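Local coordinates for uncharacterized protein Q64V53_BACFR (Bacteroides fragilis, PDB 2RA8) that is of unknown function but joins an N-terminal WGR domain to a leucine-rich-repeat domain built on a long parallel beta sheet, at residues L224-G229 against N240-L245; E263-V268 against M284-G289. One frame throughout, in Å; residues are numbered along the deposited sequence.

Contact 1: L224-G229 against N240-L245; sequences LVLYVG and NVFRPL
Leu-224 and Leu-226, on a parallel strand, face a loop in which Phe-242 leads into a short 3-10 turn that includes Leu-245; the CA atoms stay apart, 9.5 Å for both Leu-224 to Leu-245 and Leu-226 to Phe-242, so side chains fill the gap. Leu-226 and Leu-245 meet tip to tip, CD1 to CD1 at 3.8 Å. The CD2 methyls of Leu-224 and Leu-245 touch at 4.1 Å where the two side chains cross at about a right angle, so the branched end of Leu-245 serves two strand leucines at once. Phe-242, its CG anti to the carbonyl carbon (chi1 -60°), has its ring beside Val-228, CE2 lying 3.8 Å from Val-228 CG2. The broad ring suits this place because it fills the span to the short Val-228, CE2 and CZ meeting both methyls obliquely while Val-241 CG1 lies over the ring centre. Every touching residue is buried and apolar, as in the interior of leucine-rich repeats. Leu-224 and Leu-226 pack beside Leu-198 and Ile-200 of strand 197-201, Leu-224 also reaches Leu-257 of strand 256-260, and helix 207-215 flanks the loop through Val-210 and Leu-214.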
# COMPACT_ATOMS: atom_id res chain seq x y z
N LEU A 224 -18.54 0.35 15.69
CA LEU A 224 -19.18 -0.51 14.71
C LEU A 224 -18.92 0.05 13.35
O LEU A 224 -19.34 1.16 13.05
CB LEU A 224 -20.70 -0.59 14.93
CG LEU A 224 -21.52 -1.30 13.83
CD1 LEU A 224 -21.07 -2.75 13.67
CD2 LEU A 224 -23.00 -1.25 14.20
N VAL A 225 -18.22 -0.71 12.53
CA VAL A 225 -17.91 -0.29 11.17
C VAL A 225 -18.29 -1.41 10.25
O VAL A 225 -17.82 -2.54 10.39
CB VAL A 225 -16.42 0.03 11.00
CG1 VAL A 225 -16.09 0.26 9.52
CG2 VAL A 225 -16.07 1.29 11.79
N LEU A 226 -19.16 -1.09 9.29
CA LEU A 226 -19.63 -2.08 8.32
C LEU A 226 -19.43 -1.58 6.92
O LEU A 226 -19.86 -0.48 6.58
CB LEU A 226 -21.12 -2.36 8.52
CG LEU A 226 -21.61 -2.89 9.87
CD1 LEU A 226 -23.14 -2.94 9.87
CD2 LEU A 226 -21.02 -4.27 10.14
N TYR A 227 -18.77 -2.39 6.10
CA TYR A 227 -18.57 -2.05 4.69
C TYR A 227 -19.80 -2.55 3.93
O TYR A 227 -20.14 -3.73 4.01
CB TYR A 227 -17.30 -2.74 4.13
CG TYR A 227 -16.01 -2.04 4.48
CD1 TYR A 227 -15.66 -1.79 5.81
CD2 TYR A 227 -15.13 -1.63 3.48
CE1 TYR A 227 -14.48 -1.13 6.13
CE2 TYR A 227 -13.94 -0.97 3.78
CZ TYR A 227 -13.63 -0.72 5.11
OH TYR A 227 -12.48 -0.04 5.41
N VAL A 228 -20.47 -1.65 3.21
CA VAL A 228 -21.67 -2.02 2.46
C VAL A 228 -21.35 -2.81 1.22
O VAL A 228 -21.96 -3.85 0.95
CB VAL A 228 -22.47 -0.77 2.05
CG1 VAL A 228 -23.74 -1.19 1.29
CG2 VAL A 228 -22.84 0.05 3.27
N GLY A 229 -20.40 -2.32 0.43
CA GLY A 229 -20.04 -3.01 -0.79
C GLY A 229 -21.13 -2.86 -1.84
O GLY A 229 -22.04 -2.05 -1.67
N ASN A 240 -32.14 0.53 3.70
CA ASN A 240 -32.94 0.74 4.91
C ASN A 240 -32.67 -0.26 5.99
O ASN A 240 -33.09 -0.08 7.14
CB ASN A 240 -34.44 0.74 4.56
CG ASN A 240 -34.87 2.00 3.82
OD1 ASN A 240 -34.55 3.12 4.24
ND2 ASN A 240 -35.60 1.84 2.73
N VAL A 241 -31.95 -1.32 5.64
CA VAL A 241 -31.62 -2.37 6.58
C VAL A 241 -30.73 -1.87 7.69
O VAL A 241 -30.82 -2.31 8.84
CB VAL A 241 -30.91 -3.54 5.84
CG1 VAL A 241 -29.60 -3.06 5.25
CG2 VAL A 241 -30.70 -4.71 6.78
N PHE A 242 -29.87 -0.91 7.36
CA PHE A 242 -28.94 -0.34 8.33
C PHE A 242 -29.58 0.61 9.32
O PHE A 242 -29.12 0.76 10.45
CB PHE A 242 -27.80 0.38 7.59
CG PHE A 242 -27.02 -0.51 6.67
CD1 PHE A 242 -26.25 -1.55 7.17
CD2 PHE A 242 -27.04 -0.29 5.30
CE1 PHE A 242 -25.51 -2.36 6.31
CE2 PHE A 242 -26.31 -1.10 4.44
CZ PHE A 242 -25.54 -2.13 4.95
N ARG A 243 -30.68 1.24 8.91
CA ARG A 243 -31.34 2.22 9.74
C ARG A 243 -31.57 1.85 11.20
O ARG A 243 -31.28 2.65 12.08
CB ARG A 243 -32.67 2.65 9.09
CG ARG A 243 -32.49 3.47 7.79
CD ARG A 243 -33.82 4.02 7.25
NE ARG A 243 -33.74 5.45 6.96
CZ ARG A 243 -33.34 5.98 5.81
NH1 ARG A 243 -32.99 5.19 4.80
NH2 ARG A 243 -33.29 7.29 5.66
N PRO A 244 -32.09 0.65 11.48
CA PRO A 244 -32.31 0.30 12.89
C PRO A 244 -31.06 0.30 13.77
O PRO A 244 -31.16 0.35 15.00
CB PRO A 244 -32.94 -1.09 12.81
CG PRO A 244 -33.72 -1.01 11.52
CD PRO A 244 -32.72 -0.34 10.59
N LEU A 245 -29.88 0.26 13.14
CA LEU A 245 -28.60 0.28 13.86
C LEU A 245 -28.35 1.62 14.51
O LEU A 245 -27.65 1.71 15.51
CB LEU A 245 -27.44 -0.01 12.90
CG LEU A 245 -27.35 -1.41 12.30
CD1 LEU A 245 -26.41 -1.39 11.10
CD2 LEU A 245 -26.84 -2.38 13.35

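Contact 2: E263-V268 against M284-G289; sequences EEQNVV and MDISAG
Gln-265 and Val-268, in the N-terminal part of helix 265-274, pack against Ile-286 just past strand 283-285, within the beta-alpha-beta unit formed by strand 256-260, this helix and the next parallel strand of the leucine-rich-repeat sheet. The backbones come near each other at Gln-265 and Gly-289, whose CA atoms are 5.6 Å apart. In Gln-265, chi1 (-167°) sets CG anti to the backbone N and 3.9 Å from Ile-286 O, and the bend at chi2 (63°) leaves CD at the same distance from that carbonyl oxygen. The side chain of Gln-265 crosses that of Ile-286 obliquely, and its amide group lies against the backbone of Gly-289, where a residue without a side chain lets the two pack closely. A long, flexible side chain thus spans from Gln-265 to the loop, bringing a polar group into a buried place lined by main chain. Three residues further on, Val-268 CG1 meets Ile-286 CG2 at 3.9 Å, the two side chains sliding past each other in opposite directions. In Ile-286, CG1 takes the crowded position between backbone N and carbonyl carbon (chi1 51°), while CG2 is the methyl that meets Val-268. Such beta-branched residues put methyls close to the backbone, which suits a short bridge from helix to loop; Ile-286 also touches Val-269 and Phe-272 of the same helix. Beyond it the chain turns at Ala-288, whose phi is positive. The loop is braced from within by Asp-285, buried like its neighbours and bonded through OD2 to Trp-256 NE1. Its OD1 accepts Asn-313 ND2 and, on the syn lone pair, Ser-287 OG at 2.8 Å.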
# COMPACT_ATOMS: atom_id res chain seq x y z
N GLU A 263 -22.42 2.79 -2.42
CA GLU A 263 -22.69 3.60 -3.61
C GLU A 263 -23.60 4.73 -3.21
O GLU A 263 -23.48 5.84 -3.71
CB GLU A 263 -23.38 2.77 -4.69
CG GLU A 263 -22.43 2.27 -5.77
CD GLU A 263 -23.13 1.42 -6.82
OE1 GLU A 263 -24.19 1.86 -7.33
OE2 GLU A 263 -22.62 0.33 -7.14
N GLU A 264 -24.52 4.45 -2.29
CA GLU A 264 -25.44 5.47 -1.80
C GLU A 264 -24.93 5.99 -0.48
O GLU A 264 -25.61 5.92 0.55
CB GLU A 264 -26.84 4.88 -1.62
CG GLU A 264 -27.45 4.37 -2.92
CD GLU A 264 -28.86 3.83 -2.73
OE1 GLU A 264 -29.75 4.60 -2.33
OE2 GLU A 264 -29.08 2.62 -2.99
N GLN A 265 -23.72 6.54 -0.51
CA GLN A 265 -23.10 7.06 0.70
C GLN A 265 -23.79 8.29 1.26
O GLN A 265 -23.80 8.50 2.48
CB GLN A 265 -21.62 7.39 0.44
CG GLN A 265 -20.80 7.65 1.71
CD GLN A 265 -20.73 6.42 2.61
OE1 GLN A 265 -21.08 6.48 3.80
NE2 GLN A 265 -20.27 5.31 2.05
N ASN A 266 -24.40 9.09 0.38
CA ASN A 266 -25.08 10.30 0.84
C ASN A 266 -26.24 9.98 1.74
O ASN A 266 -26.55 10.74 2.66
CB ASN A 266 -25.60 11.14 -0.35
CG ASN A 266 -24.50 11.56 -1.31
OD1 ASN A 266 -23.35 11.82 -0.92
ND2 ASN A 266 -24.85 11.67 -2.59
N VAL A 267 -26.88 8.84 1.49
CA VAL A 267 -28.03 8.43 2.29
C VAL A 267 -27.62 8.21 3.72
O VAL A 267 -28.37 8.53 4.65
CB VAL A 267 -28.66 7.13 1.75
CG1 VAL A 267 -30.03 6.93 2.39
CG2 VAL A 267 -28.78 7.18 0.24
N VAL A 268 -26.42 7.66 3.90
CA VAL A 268 -25.88 7.38 5.23
C VAL A 268 -25.79 8.64 6.03
O VAL A 268 -26.01 8.64 7.25
CB VAL A 268 -24.48 6.67 5.12
CG1 VAL A 268 -23.91 6.39 6.51
CG2 VAL A 268 -24.62 5.37 4.34
N MSE A 284 -18.25 10.05 13.28
CA MSE A 284 -19.20 9.73 12.23
C MSE A 284 -18.31 9.26 11.11
O MSE A 284 -17.49 10.02 10.60
CB MSE A 284 -19.98 10.98 11.80
CG MSE A 284 -20.97 10.74 10.68
SE MSE A 284 -21.79 12.39 10.07
CE MSE A 284 -21.51 12.19 8.18
N ASP A 285 -18.47 8.01 10.72
CA ASP A 285 -17.63 7.40 9.69
C ASP A 285 -18.43 7.19 8.43
O ASP A 285 -19.32 6.34 8.39
CB ASP A 285 -17.13 6.05 10.21
CG ASP A 285 -15.93 5.51 9.45
OD1 ASP A 285 -15.71 5.89 8.27
OD2 ASP A 285 -15.22 4.67 10.04
N ILE A 286 -18.13 7.97 7.40
CA ILE A 286 -18.82 7.87 6.12
C ILE A 286 -17.78 7.88 5.04
O ILE A 286 -17.86 8.64 4.08
CB ILE A 286 -19.78 9.06 5.92
CG1 ILE A 286 -19.05 10.38 6.17
CG2 ILE A 286 -20.97 8.93 6.88
CD1 ILE A 286 -19.71 11.58 5.53
N SER A 287 -16.80 7.00 5.20
CA SER A 287 -15.70 6.88 4.25
C SER A 287 -15.87 5.81 3.21
O SER A 287 -16.89 5.12 3.17
CB SER A 287 -14.41 6.61 5.01
OG SER A 287 -14.54 5.44 5.80
N ALA A 288 -14.86 5.70 2.36
CA ALA A 288 -14.79 4.70 1.30
C ALA A 288 -15.91 4.61 0.31
O ALA A 288 -15.95 3.65 -0.48
CB ALA A 288 -14.55 3.33 1.92
N GLY A 289 -16.83 5.57 0.30
CA GLY A 289 -17.94 5.50 -0.64
C GLY A 289 -18.08 6.65 -1.62
O GLY A 289 -17.19 7.50 -1.74

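Contact 1 closes before contact 2 opens along the chain, and their centres lie about 10 Å apart on the same side of the chain's centre. Both reach the ten-stranded parallel sheet: contact 1 through strand 223-227, contact 2 through strand 283-285, with strand 256-260 between them. Val-225 CG2 packs 3.9 Å from Asp-285 OD2 across that middle strand, and the loop of contact 1 meets helix 265-274 where Arg-243 forms a salt bridge with Glu-270 and its NH1 packs against Val-267. In both contacts the connecting segment packs on or beside the strands, and this stacking of neighbouring units is consistent with the solenoid of leucine-rich-repeat domains.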